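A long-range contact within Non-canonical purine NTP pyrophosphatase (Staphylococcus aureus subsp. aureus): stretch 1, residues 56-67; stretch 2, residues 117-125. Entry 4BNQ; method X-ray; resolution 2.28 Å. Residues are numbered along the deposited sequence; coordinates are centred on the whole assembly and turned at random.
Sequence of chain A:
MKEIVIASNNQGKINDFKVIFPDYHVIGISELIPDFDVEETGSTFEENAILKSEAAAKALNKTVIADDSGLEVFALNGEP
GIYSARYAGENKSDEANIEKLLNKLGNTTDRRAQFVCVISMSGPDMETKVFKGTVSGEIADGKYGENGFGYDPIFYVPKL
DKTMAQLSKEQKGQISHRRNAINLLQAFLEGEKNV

Stretch 1 (56-67) AAKALNKTVIAD
Stretch 2 117-125: CVISMSGPD

Stretch 1 leaves a helix, turns, and becomes a strand that pairs with stretch 2. A helix already under way at Ala 56 runs to Leu 60; Asn 61 breaks it with positive phi (55/42), a conformation asparagine tolerates well. Lys 62 (-133/158) and Thr 63 (-70/133) extend the chain into strand 64-67, whose phi lies between -123° and -140° and psi between 128° and 170°. In stretch 2, Cys 117 to Ser 122 have phi between -104° and -138° and psi between 123° and 154°, Gly 123 (-172/165) is still extended, and the chain then turns at Pro 124 (-72/-12). The strands run antiparallel, at 157° between their N-to-C directions, and their axes come within 4.7 Å.

Four backbone hydrogen bonds fix the register. Val 64 N donates to Ser 122 O (2.8 Å) and Ser 122 N returns a bond to Val 64 O (3.0 Å); two residues along, Ala 66 N donates to Ser 120 O and Ser 120 N to Ala 66 O, both at 3.0 Å. These are the wide pairs (Val 64 CA to Ser 122 CA 5.6 Å, Ala 66 CA to Ser 120 CA 5.4 Å). Of the narrow, non-hydrogen-bonded pairs, Ile 65-Met 121 (CA to CA 4.4 Å) lies between them, and Asp 67-Ile 119 (CA to CA 4.7 Å) follows beyond Ala 66-Ser 120. CA-H...O contacts supplement the ladder, including Ile 65 CA to Ser 120 O at 3.2 Å and Ile 119 CA to Ala 66 O at 3.3 Å.

One face of the sheet carries Ile 65, Met 121, Asp 67 and Ile 119. Ile 65 (p, t) packs its CB 4.2 Å from Ile 119 CG2 and its CG2 4.0 Å from Met 121 CE. The long, flexible methionine (t, t, chi3 -111°) also brings CE to 3.8 Å from Thr 63 CG2. Ile 119 is m, m, placing CD1 3.6 Å from Asp 67 OD2. The buried carboxylate of Asp 67 (t, chi2 -49°) also lies close to Cys 117 (t), OD2 to SG 3.4 Å; its oxygens are satisfied by hydrogen bonds beyond this contact.

The other face bears Val 64 (m), Ala 66, Ser 120 (p) and Ser 122 (m). Ala 66 CB lies 4.2 Å from Ser 120 OG, and helical Ala 57 brings its CB to 4.1 Å from Ser 122 CB. Both serine hydroxyls bond elsewhere in the structure, making them compatible with burial.

At the exposed end, Gly 123 fits beside Thr 63 (m), with CA atoms 3.8 Å apart; an ideal CB would clash with Thr 63 OG1 at 2.4 Å. Pro 124, C-gamma endo, rests its CD 3.6 Å from Lys 62 C, while Asn 61 (t, chi2 21°) reaches back with OD1 3.4 Å from Pro 124 CB. The contact buries 624 Å², both sides summed.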

ATOM      1  N   ALA A  56     -18.573 -18.633  -5.950  1.00 27.51           N
ATOM      2  CA  ALA A  56     -19.751 -17.811  -5.661  1.00 24.74           C
ATOM      3  C   ALA A  56     -20.312 -17.246  -6.953  1.00 25.80           C
ATOM      4  O   ALA A  56     -21.527 -17.213  -7.161  1.00 26.13           O
ATOM      5  CB  ALA A  56     -19.405 -16.691  -4.714  1.00 24.19           C
ATOM      6  N   ALA A  57     -19.412 -16.811  -7.829  1.00 29.70           N
ATOM      7  CA  ALA A  57     -19.802 -16.146  -9.064  1.00 29.11           C
ATOM      8  C   ALA A  57     -20.539 -17.102  -9.994  1.00 30.85           C
ATOM      9  O   ALA A  57     -21.567 -16.737 -10.565  1.00 28.37           O
ATOM     10  CB  ALA A  57     -18.593 -15.562  -9.748  1.00 26.64           C
ATOM     11  N   LYS A  58     -20.024 -18.320 -10.142  1.00 29.45           N
ATOM     12  CA  LYS A  58     -20.707 -19.319 -10.960  1.00 32.16           C
ATOM     13  C   LYS A  58     -22.081 -19.708 -10.406  1.00 32.15           C
ATOM     14  O   LYS A  58     -23.032 -19.898 -11.166  1.00 30.73           O
ATOM     15  CB  LYS A  58     -19.833 -20.569 -11.144  1.00 33.73           C
ATOM     16  CG  LYS A  58     -18.679 -20.398 -12.140  1.00 33.10           C
ATOM     17  CD  LYS A  58     -17.822 -21.674 -12.166  1.00 45.73           C
ATOM     18  CE  LYS A  58     -16.622 -21.550 -13.104  1.00 54.72           C
ATOM     19  NZ  LYS A  58     -15.785 -20.347 -12.818  1.00 49.63           N
ATOM     20  N   ALA A  59     -22.191 -19.836  -9.086  1.00 27.84           N
ATOM     21  CA  ALA A  59     -23.468 -20.243  -8.495  1.00 29.12           C
ATOM     22  C   ALA A  59     -24.528 -19.125  -8.497  1.00 32.07           C
ATOM     23  O   ALA A  59     -25.716 -19.406  -8.414  1.00 29.29           O
ATOM     24  CB  ALA A  59     -23.262 -20.776  -7.086  1.00 29.30           C
ATOM     25  N   LEU A  60     -24.090 -17.866  -8.585  1.00 29.97           N
ATOM     26  CA  LEU A  60     -24.991 -16.719  -8.443  1.00 28.79           C
ATOM     27  C   LEU A  60     -25.137 -15.949  -9.744  1.00 29.54           C
ATOM     28  O   LEU A  60     -26.045 -15.129  -9.886  1.00 30.90           O
ATOM     29  CB  LEU A  60     -24.499 -15.774  -7.332  1.00 28.55           C
ATOM     30  CG  LEU A  60     -24.567 -16.312  -5.896  1.00 28.91           C
ATOM     31  CD1 LEU A  60     -23.895 -15.381  -4.916  1.00 19.77           C
ATOM     32  CD2 LEU A  60     -26.008 -16.553  -5.472  1.00 24.54           C
ATOM     33  N   ASN A  61     -24.244 -16.224 -10.691  1.00 28.14           N
ATOM     34  CA  ASN A  61     -24.210 -15.511 -11.962  1.00 32.67           C
ATOM     35  C   ASN A  61     -24.115 -13.996 -11.749  1.00 33.79           C
ATOM     36  O   ASN A  61     -24.782 -13.215 -12.432  1.00 33.36           O
ATOM     37  CB  ASN A  61     -25.421 -15.873 -12.830  1.00 35.19           C
ATOM     38  CG  ASN A  61     -25.227 -15.500 -14.286  1.00 34.90           C
ATOM     39  OD1 ASN A  61     -24.101 -15.328 -14.756  1.00 36.71           O
ATOM     40  ND2 ASN A  61     -26.326 -15.366 -15.003  1.00 36.51           N
ATOM     41  N   LYS A  62     -23.266 -13.616 -10.792  1.00 33.49           N
ATOM     42  CA  LYS A  62     -22.972 -12.229 -10.433  1.00 34.43           C
ATOM     43  C   LYS A  62     -21.462 -12.067 -10.314  1.00 33.36           C
ATOM     44  O   LYS A  62     -20.735 -13.036 -10.058  1.00 30.62           O
ATOM     45  CB  LYS A  62     -23.523 -11.892  -9.031  1.00 32.89           C
ATOM     46  CG  LYS A  62     -25.016 -11.786  -8.854  1.00 40.44           C
ATOM     47  CD  LYS A  62     -25.311 -10.965  -7.569  1.00 43.53           C
ATOM     48  CE  LYS A  62     -26.688 -10.280  -7.635  1.00 46.66           C
ATOM     49  NZ  LYS A  62     -26.965  -9.351  -6.494  1.00 56.34           N
ATOM     50  N   THR A  63     -21.000 -10.829 -10.435  1.00 33.53           N
ATOM     51  CA  THR A  63     -19.668 -10.464  -9.980  1.00 32.77           C
ATOM     52  C   THR A  63     -19.583 -10.494  -8.439  1.00 32.62           C
ATOM     53  O   THR A  63     -20.470  -9.989  -7.746  1.00 28.85           O
ATOM     54  CB  THR A  63     -19.283  -9.068 -10.475  1.00 36.05           C
ATOM     55  OG1 THR A  63     -19.128  -9.107 -11.897  1.00 41.86           O
ATOM     56  CG2 THR A  63     -17.968  -8.618  -9.839  1.00 36.00           C
ATOM     57  N   VAL A  64     -18.531 -11.115  -7.903  1.00 26.66           N
ATOM     58  CA  VAL A  64     -18.301 -11.113  -6.459  1.00 25.80           C
ATOM     59  C   VAL A  64     -16.811 -10.918  -6.155  1.00 25.82           C
ATOM     60  O   VAL A  64     -15.964 -10.990  -7.052  1.00 29.10           O
ATOM     61  CB  VAL A  64     -18.734 -12.441  -5.807  1.00 27.09           C
ATOM     62  CG1 VAL A  64     -20.075 -12.911  -6.360  1.00 27.37           C
ATOM     63  CG2 VAL A  64     -17.667 -13.475  -6.041  1.00 21.46           C
ATOM     64  N   ILE A  65     -16.487 -10.665  -4.894  1.00 21.59           N
ATOM     65  CA  ILE A  65     -15.095 -10.724  -4.476  1.00 25.40           C
ATOM     66  C   ILE A  65     -14.907 -11.710  -3.330  1.00 23.81           C
ATOM     67  O   ILE A  65     -15.804 -11.947  -2.529  1.00 23.77           O
ATOM     68  CB  ILE A  65     -14.534  -9.360  -4.043  1.00 25.29           C
ATOM     69  CG1 ILE A  65     -15.265  -8.841  -2.804  1.00 24.14           C
ATOM     70  CG2 ILE A  65     -14.621  -8.364  -5.180  1.00 26.33           C
ATOM     71  CD1 ILE A  65     -14.653  -7.545  -2.231  1.00 23.89           C
ATOM     72  N   ALA A  66     -13.712 -12.259  -3.234  1.00 22.94           N
ATOM     73  CA  ALA A  66     -13.379 -13.079  -2.096  1.00 24.77           C
ATOM     74  C   ALA A  66     -12.047 -12.610  -1.537  1.00 29.64           C
ATOM     75  O   ALA A  66     -11.353 -11.795  -2.157  1.00 29.30           O
ATOM     76  CB  ALA A  66     -13.327 -14.539  -2.476  1.00 22.41           C
ATOM     77  N   ASP A  67     -11.710 -13.128  -0.362  1.00 22.44           N
ATOM     78  CA  ASP A  67     -10.579 -12.662   0.402  1.00 25.39           C
ATOM     79  C   ASP A  67      -9.899 -13.884   1.019  1.00 28.24           C
ATOM     80  O   ASP A  67     -10.555 -14.722   1.652  1.00 28.22           O
ATOM     81  CB  ASP A  67     -11.096 -11.712   1.488  1.00 27.75           C
ATOM     82  CG  ASP A  67     -10.016 -11.288   2.496  1.00 27.84           C
ATOM     83  OD1 ASP A  67      -9.282 -12.140   3.043  1.00 28.68           O
ATOM     84  OD2 ASP A  67      -9.917 -10.078   2.763  1.00 26.03           O
ATOM     85  N   CYS A 117      -3.086  -9.836   2.546  1.00 28.27           N
ATOM     86  CA  CYS A 117      -4.449  -9.979   2.056  1.00 24.33           C
ATOM     87  C   CYS A 117      -4.494 -10.008   0.537  1.00 27.55           C
ATOM     88  O   CYS A 117      -4.024  -9.070  -0.123  1.00 28.62           O
ATOM     89  CB  CYS A 117      -5.338  -8.843   2.546  1.00 24.58           C
ATOM     90  SG  CYS A 117      -6.931  -8.800   1.643  1.00 27.72           S
ATOM     91  N   VAL A 118      -5.053 -11.086  -0.010  1.00 27.23           N
ATOM     92  CA  VAL A 118      -5.314 -11.165  -1.440  1.00 27.94           C
ATOM     93  C   VAL A 118      -6.814 -11.153  -1.716  1.00 24.90           C
ATOM     94  O   VAL A 118      -7.547 -11.990  -1.211  1.00 24.27           O
ATOM     95  CB  VAL A 118      -4.722 -12.418  -2.074  1.00 25.30           C
ATOM     96  CG1 VAL A 118      -5.144 -12.496  -3.542  1.00 25.33           C
ATOM     97  CG2 VAL A 118      -3.201 -12.409  -1.945  1.00 27.71           C
ATOM     98  N   ILE A 119      -7.252 -10.182  -2.515  1.00 28.34           N
ATOM     99  CA  ILE A 119      -8.649 -10.038  -2.923  1.00 24.95           C
ATOM    100  C   ILE A 119      -8.765 -10.531  -4.361  1.00 28.72           C
ATOM    101  O   ILE A 119      -8.014 -10.075  -5.218  1.00 32.54           O
ATOM    102  CB  ILE A 119      -9.060  -8.555  -2.903  1.00 28.20           C
ATOM    103  CG1 ILE A 119      -8.981  -7.988  -1.482  1.00 29.82           C
ATOM    104  CG2 ILE A 119     -10.472  -8.349  -3.450  1.00 23.97           C
ATOM    105  CD1 ILE A 119     -10.024  -8.543  -0.512  1.00 24.80           C
ATOM    106  N   SER A 120      -9.679 -11.454  -4.650  1.00 26.25           N
ATOM    107  CA  SER A 120      -9.936 -11.786  -6.050  1.00 26.82           C
ATOM    108  C   SER A 120     -11.345 -11.388  -6.489  1.00 27.27           C
ATOM    109  O   SER A 120     -12.313 -11.602  -5.755  1.00 31.01           O
ATOM    110  CB  SER A 120      -9.690 -13.265  -6.336  1.00 26.48           C
ATOM    111  OG  SER A 120     -10.691 -14.049  -5.742  1.00 31.49           O
ATOM    112  N   MET A 121     -11.457 -10.815  -7.681  1.00 25.47           N
ATOM    113  CA  MET A 121     -12.761 -10.460  -8.238  1.00 27.65           C
ATOM    114  C   MET A 121     -13.114 -11.419  -9.371  1.00 30.41           C
ATOM    115  O   MET A 121     -12.297 -11.688 -10.251  1.00 29.14           O
ATOM    116  CB  MET A 121     -12.753  -9.016  -8.747  1.00 29.45           C
ATOM    117  CG  MET A 121     -14.069  -8.556  -9.374  1.00 29.84           C
ATOM    118  SD  MET A 121     -14.085  -6.771  -9.777  1.00 19.09           S
ATOM    119  CE  MET A 121     -15.257  -6.308  -8.545  1.00 27.27           C
ATOM    120  N   SER A 122     -14.329 -11.948  -9.342  1.00 28.26           N
ATOM    121  CA  SER A 122     -14.757 -12.866 -10.376  1.00 28.46           C
ATOM    122  C   SER A 122     -16.169 -12.545 -10.783  1.00 31.54           C
ATOM    123  O   SER A 122     -16.947 -11.993  -9.996  1.00 31.66           O
ATOM    124  CB  SER A 122     -14.676 -14.306  -9.884  1.00 26.54           C
ATOM    125  OG  SER A 122     -13.359 -14.585  -9.461  1.00 27.35           O
ATOM    126  N   GLY A 123     -16.496 -12.896 -12.017  1.00 31.68           N
ATOM    127  CA  GLY A 123     -17.772 -12.539 -12.592  1.00 30.37           C
ATOM    128  C   GLY A 123     -17.975 -13.229 -13.923  1.00 33.73           C
ATOM    129  O   GLY A 123     -17.029 -13.767 -14.516  1.00 32.76           O
ATOM    130  N   PRO A 124     -19.223 -13.220 -14.404  1.00 37.50           N
ATOM    131  CA  PRO A 124     -19.600 -13.903 -15.649  1.00 40.70           C
ATOM    132  C   PRO A 124     -19.075 -13.219 -16.908  1.00 38.04           C
ATOM    133  O   PRO A 124     -19.130 -13.823 -17.966  1.00 42.79           O
ATOM    134  CB  PRO A 124     -21.139 -13.888 -15.619  1.00 35.42           C
ATOM    135  CG  PRO A 124     -21.503 -12.788 -14.673  1.00 41.37           C
ATOM    136  CD  PRO A 124     -20.379 -12.656 -13.687  1.00 36.11           C
ATOM    137  N   ASP A 125     -18.560 -12.001 -16.797  1.00 40.40           N
ATOM    138  CA  ASP A 125     -18.112 -11.268 -17.976  1.00 43.85           C
ATOM    139  C   ASP A 125     -16.661 -10.808 -17.926  1.00 46.27           C
ATOM    140  O   ASP A 125     -16.265  -9.953 -18.716  1.00 48.49           O
ATOM    141  CB  ASP A 125     -19.015 -10.055 -18.216  1.00 44.11           C
ATOM    142  CG  ASP A 125     -20.467 -10.447 -18.425  1.00 53.38           C
ATOM    143  OD1 ASP A 125     -20.729 -11.441 -19.144  1.00 57.36           O
ATOM    144  OD2 ASP A 125     -21.350  -9.767 -17.858  1.00 53.97           O
TER